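Local structure of FYVE, RhoGEF and PH domain-containing protein 5 (Homo sapiens, 3MPX) at residues A[106-117]-A[193-204]; A[20-28]-A[179-187]. The protein activates the small GTPase CDC42 by exchanging its bound GDP for GTP, the modelled part being the DH domain and the first PH domain that follows it. All blocks are in the same frame, centred on the assembly; numbering follows the deposited sequence.

Contact 1. Residues A[106-117]-A[193-204]; sequences VADVFLAREQGF and EYDNTQGALSLI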
loop_
_atom_site.group_PDB
_atom_site.type_symbol
_atom_site.label_atom_id
_atom_site.label_comp_id
_atom_site.label_asym_id
_atom_site.label_seq_id
_atom_site.Cartn_x
_atom_site.Cartn_y
_atom_site.Cartn_z
ATOM N N VAL A 106 -16.112 -15.642 -5.192
ATOM C CA VAL A 106 -16.023 -14.322 -4.535
ATOM C C VAL A 106 -15.767 -13.190 -5.519
ATOM O O VAL A 106 -16.236 -12.086 -5.265
ATOM C CB VAL A 106 -15.032 -14.203 -3.353
ATOM C CG1 VAL A 106 -15.556 -14.904 -2.117
ATOM C CG2 VAL A 106 -13.612 -14.642 -3.708
ATOM N N ALA A 107 -14.980 -13.434 -6.593
ATOM C CA ALA A 107 -14.588 -12.415 -7.571
ATOM C C ALA A 107 -15.756 -11.535 -8.071
ATOM O O ALA A 107 -15.650 -10.305 -8.004
ATOM C CB ALA A 107 -13.864 -13.050 -8.736
ATOM N N ASP A 108 -16.892 -12.158 -8.457
ATOM C CA ASP A 108 -18.107 -11.487 -8.958
ATOM C C ASP A 108 -18.678 -10.401 -8.010
ATOM O O ASP A 108 -19.453 -9.553 -8.455
ATOM C CB ASP A 108 -19.193 -12.514 -9.302
ATOM C CG ASP A 108 -19.745 -13.211 -8.094
ATOM O OD1 ASP A 108 -19.108 -14.185 -7.628
ATOM O OD2 ASP A 108 -20.794 -12.772 -7.594
ATOM N N VAL A 109 -18.292 -10.425 -6.731
ATOM C CA VAL A 109 -18.659 -9.403 -5.755
ATOM C C VAL A 109 -18.031 -8.059 -6.192
ATOM O O VAL A 109 -18.654 -7.015 -6.009
ATOM C CB VAL A 109 -18.194 -9.799 -4.333
ATOM C CG1 VAL A 109 -18.254 -8.621 -3.353
ATOM C CG2 VAL A 109 -18.964 -11.013 -3.811
ATOM N N PHE A 110 -16.819 -8.085 -6.775
ATOM C CA PHE A 110 -16.171 -6.861 -7.235
ATOM C C PHE A 110 -16.822 -6.344 -8.533
ATOM O O PHE A 110 -17.167 -5.167 -8.611
ATOM C CB PHE A 110 -14.652 -7.051 -7.377
ATOM C CG PHE A 110 -13.962 -7.445 -6.090
ATOM C CD1 PHE A 110 -13.431 -6.482 -5.245
ATOM C CD2 PHE A 110 -13.830 -8.786 -5.730
ATOM C CE1 PHE A 110 -12.783 -6.849 -4.057
ATOM C CE2 PHE A 110 -13.173 -9.151 -4.547
ATOM C CZ PHE A 110 -12.665 -8.178 -3.715
ATOM N N LEU A 111 -17.026 -7.235 -9.512
ATOM C CA LEU A 111 -17.660 -6.998 -10.818
ATOM C C LEU A 111 -19.028 -6.324 -10.694
ATOM O O LEU A 111 -19.379 -5.446 -11.498
ATOM C CB LEU A 111 -17.885 -8.342 -11.538
ATOM C CG LEU A 111 -16.690 -9.178 -11.949
ATOM C CD1 LEU A 111 -17.171 -10.468 -12.553
ATOM C CD2 LEU A 111 -15.810 -8.456 -12.966
ATOM N N ALA A 112 -19.816 -6.774 -9.713
ATOM C CA ALA A 112 -21.161 -6.272 -9.451
ATOM C C ALA A 112 -21.143 -4.787 -9.015
ATOM O O ALA A 112 -22.157 -4.090 -9.145
ATOM C CB ALA A 112 -21.806 -7.125 -8.369
ATOM N N ARG A 113 -19.973 -4.328 -8.506
ATOM C CA ARG A 113 -19.739 -3.025 -7.926
ATOM C C ARG A 113 -18.812 -2.132 -8.787
ATOM O O ARG A 113 -17.848 -1.558 -8.282
ATOM C CB ARG A 113 -19.204 -3.215 -6.496
ATOM C CG ARG A 113 -20.281 -3.703 -5.544
ATOM C CD ARG A 113 -19.776 -4.610 -4.442
ATOM N NE ARG A 113 -20.837 -4.976 -3.490
ATOM C CZ ARG A 113 -21.589 -6.073 -3.579
ATOM N NH1 ARG A 113 -22.527 -6.315 -2.677
ATOM N NH2 ARG A 113 -21.416 -6.929 -4.577
ATOM N N GLU A 114 -19.141 -1.953 -10.074
ATOM C CA GLU A 114 -18.356 -1.074 -10.937
ATOM C C GLU A 114 -18.560 0.390 -10.503
ATOM O O GLU A 114 -17.578 1.091 -10.287
ATOM C CB GLU A 114 -18.703 -1.295 -12.412
ATOM C CG GLU A 114 -17.692 -0.688 -13.367
ATOM C CD GLU A 114 -17.966 -0.989 -14.826
ATOM O OE1 GLU A 114 -18.882 -0.361 -15.406
ATOM O OE2 GLU A 114 -17.276 -1.875 -15.384
ATOM N N GLN A 115 -19.829 0.811 -10.316
ATOM C CA GLN A 115 -20.283 2.128 -9.852
ATOM C C GLN A 115 -19.700 2.452 -8.465
ATOM O O GLN A 115 -19.429 3.612 -8.168
ATOM C CB GLN A 115 -21.833 2.157 -9.811
ATOM C CG GLN A 115 -22.459 3.256 -8.927
ATOM C CD GLN A 115 -23.953 3.105 -8.718
ATOM O OE1 GLN A 115 -24.416 2.423 -7.795
ATOM N NE2 GLN A 115 -24.742 3.769 -9.556
ATOM N N GLY A 116 -19.538 1.432 -7.629
ATOM C CA GLY A 116 -18.997 1.593 -6.285
ATOM C C GLY A 116 -17.556 2.057 -6.252
ATOM O O GLY A 116 -17.235 3.034 -5.569
ATOM N N PHE A 117 -16.689 1.358 -7.004
ATOM C CA PHE A 117 -15.269 1.653 -7.128
ATOM C C PHE A 117 -15.042 2.968 -7.898
ATOM O O PHE A 117 -13.913 3.453 -7.968
ATOM C CB PHE A 117 -14.525 0.471 -7.781
ATOM C CG PHE A 117 -14.259 -0.685 -6.838
ATOM C CD1 PHE A 117 -13.180 -0.659 -5.966
ATOM C CD2 PHE A 117 -15.073 -1.811 -6.842
ATOM C CE1 PHE A 117 -12.944 -1.723 -5.086
ATOM C CE2 PHE A 117 -14.836 -2.872 -5.958
ATOM C CZ PHE A 117 -13.769 -2.819 -5.090
ATOM N N GLU A 193 -14.816 -18.523 -12.510
ATOM C CA GLU A 193 -14.217 -17.751 -11.425
ATOM C C GLU A 193 -12.850 -17.184 -11.834
ATOM O O GLU A 193 -12.533 -16.067 -11.435
ATOM C CB GLU A 193 -14.150 -18.594 -10.139
ATOM C CG GLU A 193 -13.789 -17.852 -8.862
ATOM C CD GLU A 193 -14.742 -16.832 -8.271
ATOM O OE1 GLU A 193 -14.415 -16.300 -7.183
ATOM O OE2 GLU A 193 -15.794 -16.544 -8.889
ATOM N N TYR A 194 -12.054 -17.926 -12.642
ATOM C CA TYR A 194 -10.749 -17.459 -13.158
ATOM C C TYR A 194 -11.004 -16.251 -14.059
ATOM O O TYR A 194 -10.246 -15.282 -14.023
ATOM C CB TYR A 194 -10.028 -18.571 -13.947
ATOM C CG TYR A 194 -8.679 -18.175 -14.522
ATOM C CD1 TYR A 194 -7.493 -18.507 -13.868
ATOM C CD2 TYR A 194 -8.584 -17.534 -15.756
ATOM C CE1 TYR A 194 -6.252 -18.157 -14.399
ATOM C CE2 TYR A 194 -7.349 -17.185 -16.299
ATOM C CZ TYR A 194 -6.187 -17.473 -15.604
ATOM O OH TYR A 194 -4.978 -17.111 -16.141
ATOM N N ASP A 195 -12.093 -16.321 -14.848
ATOM C CA ASP A 195 -12.555 -15.282 -15.753
ATOM C C ASP A 195 -12.979 -14.040 -14.984
ATOM O O ASP A 195 -12.476 -12.944 -15.266
ATOM C CB ASP A 195 -13.692 -15.814 -16.635
ATOM C CG ASP A 195 -13.211 -16.412 -17.948
ATOM O OD1 ASP A 195 -12.126 -17.053 -17.956
ATOM O OD2 ASP A 195 -13.906 -16.225 -18.975
ATOM N N ASN A 196 -13.868 -14.223 -13.996
ATOM C CA ASN A 196 -14.375 -13.165 -13.118
ATOM C C ASN A 196 -13.268 -12.473 -12.325
ATOM O O ASN A 196 -13.354 -11.251 -12.144
ATOM C CB ASN A 196 -15.415 -13.735 -12.157
ATOM C CG ASN A 196 -16.709 -14.142 -12.815
ATOM O OD1 ASN A 196 -16.928 -13.953 -14.020
ATOM N ND2 ASN A 196 -17.596 -14.711 -12.024
ATOM N N THR A 197 -12.235 -13.249 -11.852
ATOM C CA THR A 197 -11.083 -12.736 -11.090
ATOM C C THR A 197 -10.287 -11.778 -11.996
ATOM O O THR A 197 -9.906 -10.699 -11.551
ATOM C CB THR A 197 -10.246 -13.890 -10.474
ATOM O OG1 THR A 197 -11.078 -14.675 -9.611
ATOM C CG2 THR A 197 -9.040 -13.390 -9.669
ATOM N N GLN A 198 -10.096 -12.162 -13.278
ATOM C CA GLN A 198 -9.427 -11.364 -14.299
ATOM C C GLN A 198 -10.186 -10.040 -14.519
ATOM O O GLN A 198 -9.560 -8.973 -14.577
ATOM C CB GLN A 198 -9.343 -12.156 -15.608
ATOM C CG GLN A 198 -8.132 -13.065 -15.690
ATOM C CD GLN A 198 -8.115 -13.932 -16.927
ATOM O OE1 GLN A 198 -9.108 -14.584 -17.291
ATOM N NE2 GLN A 198 -6.941 -14.046 -17.531
ATOM N N GLY A 199 -11.515 -10.137 -14.607
ATOM C CA GLY A 199 -12.426 -9.015 -14.778
ATOM C C GLY A 199 -12.396 -8.062 -13.606
ATOM O O GLY A 199 -12.369 -6.845 -13.805
ATOM N N ALA A 200 -12.385 -8.617 -12.367
ATOM C CA ALA A 200 -12.263 -7.860 -11.109
ATOM C C ALA A 200 -10.879 -7.228 -11.030
ATOM O O ALA A 200 -10.720 -6.140 -10.473
ATOM C CB ALA A 200 -12.463 -8.783 -9.923
ATOM N N LEU A 201 -9.886 -7.883 -11.630
ATOM C CA LEU A 201 -8.532 -7.356 -11.615
ATOM C C LEU A 201 -8.370 -6.180 -12.540
ATOM O O LEU A 201 -7.634 -5.246 -12.212
ATOM C CB LEU A 201 -7.487 -8.436 -11.913
ATOM C CG LEU A 201 -6.999 -9.170 -10.667
ATOM C CD1 LEU A 201 -6.273 -10.461 -11.028
ATOM C CD2 LEU A 201 -6.166 -8.261 -9.802
ATOM N N SER A 202 -9.063 -6.211 -13.679
ATOM C CA SER A 202 -8.975 -5.136 -14.655
ATOM C C SER A 202 -9.834 -3.943 -14.199
ATOM O O SER A 202 -9.438 -2.782 -14.400
ATOM C CB SER A 202 -9.348 -5.635 -16.048
ATOM O OG SER A 202 -10.747 -5.791 -16.165
ATOM N N LEU A 203 -10.967 -4.248 -13.524
ATOM C CA LEU A 203 -11.901 -3.273 -12.961
ATOM C C LEU A 203 -11.154 -2.436 -11.918
ATOM O O LEU A 203 -11.277 -1.220 -11.930
ATOM C CB LEU A 203 -13.132 -4.010 -12.346
ATOM C CG LEU A 203 -14.295 -3.171 -11.768
ATOM C CD1 LEU A 203 -15.629 -3.879 -11.925
ATOM C CD2 LEU A 203 -14.103 -2.902 -10.275
ATOM N N ILE A 204 -10.374 -3.078 -11.037
ATOM C CA ILE A 204 -9.610 -2.402 -9.981
ATOM C C ILE A 204 -8.420 -1.684 -10.584
ATOM O O ILE A 204 -8.060 -0.616 -10.090
ATOM C CB ILE A 204 -9.193 -3.392 -8.847
ATOM C CG1 ILE A 204 -10.412 -3.809 -8.005
ATOM C CG2 ILE A 204 -8.083 -2.831 -7.937
ATOM C CD1 ILE A 204 -10.258 -5.192 -7.395
#
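L203 reaches from helix 193-204 into the bend of the 106-117 chain and divides its two methyls between neighbours there. L203 CD1 lies 3.9 Å from L111 CA and about as near the carbonyl oxygen of F110, while L203 CD2 lies 3.7 Å from F117 CD2, oblique to the ring. CG stands anti to the backbone N (chi1 -176°), which sends the side chain out from its helix, between residues 110-111 and F117. L111 packs the other way, onto the helix about a turn before L203. L111 CD2 rests on the helix backbone at G199, 3.5 Å from A200 N; its CD1 lies against CB and CG of N196. A107 brings the two backbones nearest, its CA 5.0 Å from T197 CA, and its CB tucks in against T197 and N196. Beside it, the polar part of the contact is a single carboxylate oxygen. E193 OE1 accepts from V106 N at 2.7 Å, nearly straight at 172°. A107 N reaches E193 OE1 at 3.0 Å from the opposite face of the carboxylate plane, both amides on the syn side; Y183 OH of helix 162-184 binds the same oxygen. Shortening E193 to an alanine would remove this oxygen and would probably leave both amides and the tyrosine hydroxyl without their shared acceptor, and the chain at 106-107 less firmly tied to the helix. D108, whose carboxylate might oppose that of E193, is paired with R96 of helix 66-98. The whole is a short, irregular helical turn laid against a long helix of the all-helical DH (RhoGEF) domain, where the chain between helices 66-98 and 117-138 is fastened to helix 192-214.

Contact 2. Residues A[20-28]-A[179-187]; sequences QSRALVIAQ and LLTDYLNNL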
loop_
_atom_site.group_PDB
_atom_site.type_symbol
_atom_site.label_atom_id
_atom_site.label_comp_id
_atom_site.label_asym_id
_atom_site.label_seq_id
_atom_site.Cartn_x
_atom_site.Cartn_y
_atom_site.Cartn_z
ATOM N N GLN A 20 -7.143 -24.974 -4.283
ATOM C CA GLN A 20 -8.461 -25.129 -3.637
ATOM C C GLN A 20 -8.449 -24.707 -2.163
ATOM O O GLN A 20 -9.248 -23.858 -1.786
ATOM C CB GLN A 20 -9.015 -26.540 -3.794
ATOM C CG GLN A 20 -9.863 -26.727 -5.051
ATOM C CD GLN A 20 -10.747 -27.959 -4.982
ATOM O OE1 GLN A 20 -10.524 -28.954 -5.699
ATOM N NE2 GLN A 20 -11.771 -27.921 -4.116
ATOM N N SER A 21 -7.543 -25.280 -1.344
ATOM C CA SER A 21 -7.341 -24.906 0.067
ATOM C C SER A 21 -6.645 -23.548 0.030
ATOM O O SER A 21 -6.988 -22.629 0.774
ATOM C CB SER A 21 -6.432 -25.916 0.783
ATOM O OG SER A 21 -7.044 -27.159 1.098
ATOM N N ARG A 22 -5.686 -23.429 -0.883
ATOM C CA ARG A 22 -4.901 -22.238 -1.124
ATOM C C ARG A 22 -5.797 -21.050 -1.474
ATOM O O ARG A 22 -5.629 -19.991 -0.868
ATOM C CB ARG A 22 -3.846 -22.513 -2.194
ATOM C CG ARG A 22 -2.498 -22.876 -1.588
ATOM C CD ARG A 22 -1.503 -23.380 -2.607
ATOM N NE ARG A 22 -1.911 -24.681 -3.137
ATOM C CZ ARG A 22 -1.320 -25.299 -4.154
ATOM N NH1 ARG A 22 -0.285 -24.740 -4.767
ATOM N NH2 ARG A 22 -1.771 -26.473 -4.577
ATOM N N ALA A 23 -6.803 -21.248 -2.358
ATOM C CA ALA A 23 -7.753 -20.191 -2.727
ATOM C C ALA A 23 -8.744 -19.935 -1.582
ATOM O O ALA A 23 -9.194 -18.804 -1.396
ATOM C CB ALA A 23 -8.490 -20.568 -3.999
ATOM N N LEU A 24 -9.053 -20.982 -0.786
ATOM C CA LEU A 24 -9.948 -20.854 0.360
ATOM C C LEU A 24 -9.325 -19.932 1.423
ATOM O O LEU A 24 -10.015 -19.033 1.910
ATOM C CB LEU A 24 -10.338 -22.230 0.946
ATOM C CG LEU A 24 -11.148 -22.248 2.269
ATOM C CD1 LEU A 24 -12.430 -21.385 2.193
ATOM C CD2 LEU A 24 -11.485 -23.658 2.664
ATOM N N VAL A 25 -8.034 -20.124 1.744
ATOM C CA VAL A 25 -7.326 -19.317 2.738
ATOM C C VAL A 25 -7.196 -17.836 2.270
ATOM O O VAL A 25 -7.188 -16.926 3.110
ATOM C CB VAL A 25 -5.959 -19.980 3.066
ATOM C CG1 VAL A 25 -4.911 -18.972 3.525
ATOM C CG2 VAL A 25 -6.128 -21.079 4.094
ATOM N N ILE A 26 -7.087 -17.601 0.946
ATOM C CA ILE A 26 -6.963 -16.250 0.397
ATOM C C ILE A 26 -8.315 -15.482 0.537
ATOM O O ILE A 26 -8.299 -14.299 0.882
ATOM C CB ILE A 26 -6.398 -16.271 -1.049
ATOM C CG1 ILE A 26 -4.936 -16.777 -1.031
ATOM C CG2 ILE A 26 -6.488 -14.881 -1.718
ATOM C CD1 ILE A 26 -4.437 -17.354 -2.316
ATOM N N ALA A 27 -9.465 -16.164 0.347
ATOM C CA ALA A 27 -10.774 -15.538 0.494
ATOM C C ALA A 27 -11.003 -15.236 1.944
ATOM O O ALA A 27 -11.556 -14.191 2.271
ATOM C CB ALA A 27 -11.856 -16.453 -0.032
ATOM N N GLN A 28 -10.503 -16.116 2.832
ATOM C CA GLN A 28 -10.545 -15.920 4.280
ATOM C C GLN A 28 -9.646 -14.708 4.621
ATOM O O GLN A 28 -10.081 -13.854 5.389
ATOM C CB GLN A 28 -10.105 -17.193 5.021
ATOM C CG GLN A 28 -11.113 -18.339 4.901
ATOM C CD GLN A 28 -10.732 -19.666 5.543
ATOM O OE1 GLN A 28 -11.574 -20.575 5.634
ATOM N NE2 GLN A 28 -9.477 -19.834 5.998
ATOM N N LEU A 179 -3.995 -9.674 -3.515
ATOM C CA LEU A 179 -4.785 -10.814 -3.052
ATOM C C LEU A 179 -5.429 -11.554 -4.217
ATOM O O LEU A 179 -5.347 -12.788 -4.267
ATOM C CB LEU A 179 -5.878 -10.378 -2.054
ATOM C CG LEU A 179 -5.465 -10.258 -0.595
ATOM C CD1 LEU A 179 -6.106 -9.059 0.047
ATOM C CD2 LEU A 179 -5.869 -11.485 0.178
ATOM N N LEU A 180 -6.043 -10.803 -5.159
ATOM C CA LEU A 180 -6.770 -11.365 -6.286
ATOM C C LEU A 180 -5.859 -12.053 -7.278
ATOM O O LEU A 180 -6.264 -13.055 -7.895
ATOM C CB LEU A 180 -7.673 -10.320 -6.942
ATOM C CG LEU A 180 -8.950 -10.006 -6.119
ATOM C CD1 LEU A 180 -9.559 -8.721 -6.536
ATOM C CD2 LEU A 180 -9.984 -11.129 -6.225
ATOM N N THR A 181 -4.594 -11.591 -7.356
ATOM C CA THR A 181 -3.559 -12.234 -8.170
ATOM C C THR A 181 -3.125 -13.546 -7.484
ATOM O O THR A 181 -2.899 -14.528 -8.179
ATOM C CB THR A 181 -2.436 -11.259 -8.456
ATOM O OG1 THR A 181 -3.012 -10.181 -9.197
ATOM C CG2 THR A 181 -1.287 -11.896 -9.228
ATOM N N ASP A 182 -3.074 -13.593 -6.140
ATOM C CA ASP A 182 -2.743 -14.838 -5.453
ATOM C C ASP A 182 -3.926 -15.815 -5.530
ATOM O O ASP A 182 -3.734 -17.028 -5.551
ATOM C CB ASP A 182 -2.298 -14.580 -4.015
ATOM C CG ASP A 182 -0.799 -14.367 -3.927
ATOM O OD1 ASP A 182 -0.094 -15.285 -3.445
ATOM O OD2 ASP A 182 -0.320 -13.303 -4.392
ATOM N N TYR A 183 -5.144 -15.272 -5.623
ATOM C CA TYR A 183 -6.373 -16.035 -5.747
ATOM C C TYR A 183 -6.467 -16.679 -7.129
ATOM O O TYR A 183 -6.839 -17.843 -7.226
ATOM C CB TYR A 183 -7.563 -15.111 -5.498
ATOM C CG TYR A 183 -8.908 -15.791 -5.563
ATOM C CD1 TYR A 183 -9.321 -16.662 -4.554
ATOM C CD2 TYR A 183 -9.806 -15.504 -6.586
ATOM C CE1 TYR A 183 -10.586 -17.249 -4.577
ATOM C CE2 TYR A 183 -11.076 -16.090 -6.622
ATOM C CZ TYR A 183 -11.456 -16.969 -5.621
ATOM O OH TYR A 183 -12.697 -17.550 -5.664
ATOM N N LEU A 184 -6.098 -15.929 -8.184
ATOM C CA LEU A 184 -6.146 -16.373 -9.583
ATOM C C LEU A 184 -5.170 -17.528 -9.843
ATOM O O LEU A 184 -5.524 -18.462 -10.578
ATOM C CB LEU A 184 -5.864 -15.168 -10.522
ATOM C CG LEU A 184 -5.908 -15.363 -12.071
ATOM C CD1 LEU A 184 -7.292 -15.121 -12.639
ATOM C CD2 LEU A 184 -4.890 -14.462 -12.751
ATOM N N ASN A 185 -3.952 -17.471 -9.233
ATOM C CA ASN A 185 -2.899 -18.492 -9.386
ATOM C C ASN A 185 -3.304 -19.864 -8.838
ATOM O O ASN A 185 -2.684 -20.866 -9.191
ATOM C CB ASN A 185 -1.587 -18.056 -8.747
ATOM C CG ASN A 185 -1.003 -16.806 -9.314
ATOM O OD1 ASN A 185 -1.273 -16.410 -10.447
ATOM N ND2 ASN A 185 -0.215 -16.131 -8.500
ATOM N N ASN A 186 -4.335 -19.905 -7.994
ATOM C CA ASN A 186 -4.833 -21.146 -7.430
ATOM C C ASN A 186 -6.156 -21.574 -8.057
ATOM O O ASN A 186 -6.696 -22.612 -7.674
ATOM C CB ASN A 186 -4.952 -21.026 -5.935
ATOM C CG ASN A 186 -3.628 -20.836 -5.286
ATOM O OD1 ASN A 186 -2.794 -21.744 -5.218
ATOM N ND2 ASN A 186 -3.424 -19.655 -4.769
ATOM N N LEU A 187 -6.672 -20.798 -9.014
ATOM C CA LEU A 187 -7.924 -21.143 -9.686
ATOM C C LEU A 187 -7.643 -21.977 -10.928
ATOM O O LEU A 187 -6.530 -21.928 -11.476
ATOM C CB LEU A 187 -8.768 -19.899 -10.066
ATOM C CG LEU A 187 -9.344 -19.020 -8.940
ATOM C CD1 LEU A 187 -10.196 -17.938 -9.511
ATOM C CD2 LEU A 187 -10.162 -19.807 -7.953
#
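The first turns of helix 21-59 run nearly antiparallel to the end of helix 162-184, their short axes 9.2 Å apart at 161°, and A23 faces Y183 with the CA atoms 5.3 Å apart. I26 does most of the filling. Its CG2 sits 3.5 Å from the carbonyl oxygen of L179 and also touches Y183 CB, while CD1 reaches past D182 O to N186 ND2. The small side chain of A23 leaves room for the Y183 ring, whose edge carries CE1 to 3.8 Å from A23 O, near the ring plane; L187 CD2 lies above one face of that ring, offset toward its rim. The Y183 side chain extends away from its backbone N (chi1 -178°), which carries the ring toward A23 and its hydroxyl on to E193 of helix 192-214. N186 follows the helical turns, its ND2 weakly bonded back to D182 O. Its OD1 lies across the aliphatic part of R22, 3.3 Å from R22 CB, with the amide and guanidinium planes 63° apart. No hydrogen bond joins the two segments; they meet in largely apolar, nearly antiparallel packing of two helices, with an asparagine amide and main-chain carbonyls at its border, within the elongated helical bundle of the DH domain.

Overall arrangement
Contacts 1 and 2 lie side by side near one end of the DH domain, their centres about 15 Å apart and on the same side of the chain's centre. Along the sequence they interleave: 20-28, 106-117, 179-187, 193-204, so residues far apart in the chain are drawn together. Helices 162-184 and 192-214 follow one another and link the two contacts, which share the Y183-E193 pair and the packing of T197 on Y183. Together they bring the N-terminal helix 21-59, the 106-117 turn and these two consecutive helices together at one end of the DH domain, the part that carries exchange activity in this family and precedes the PH domain in the chain.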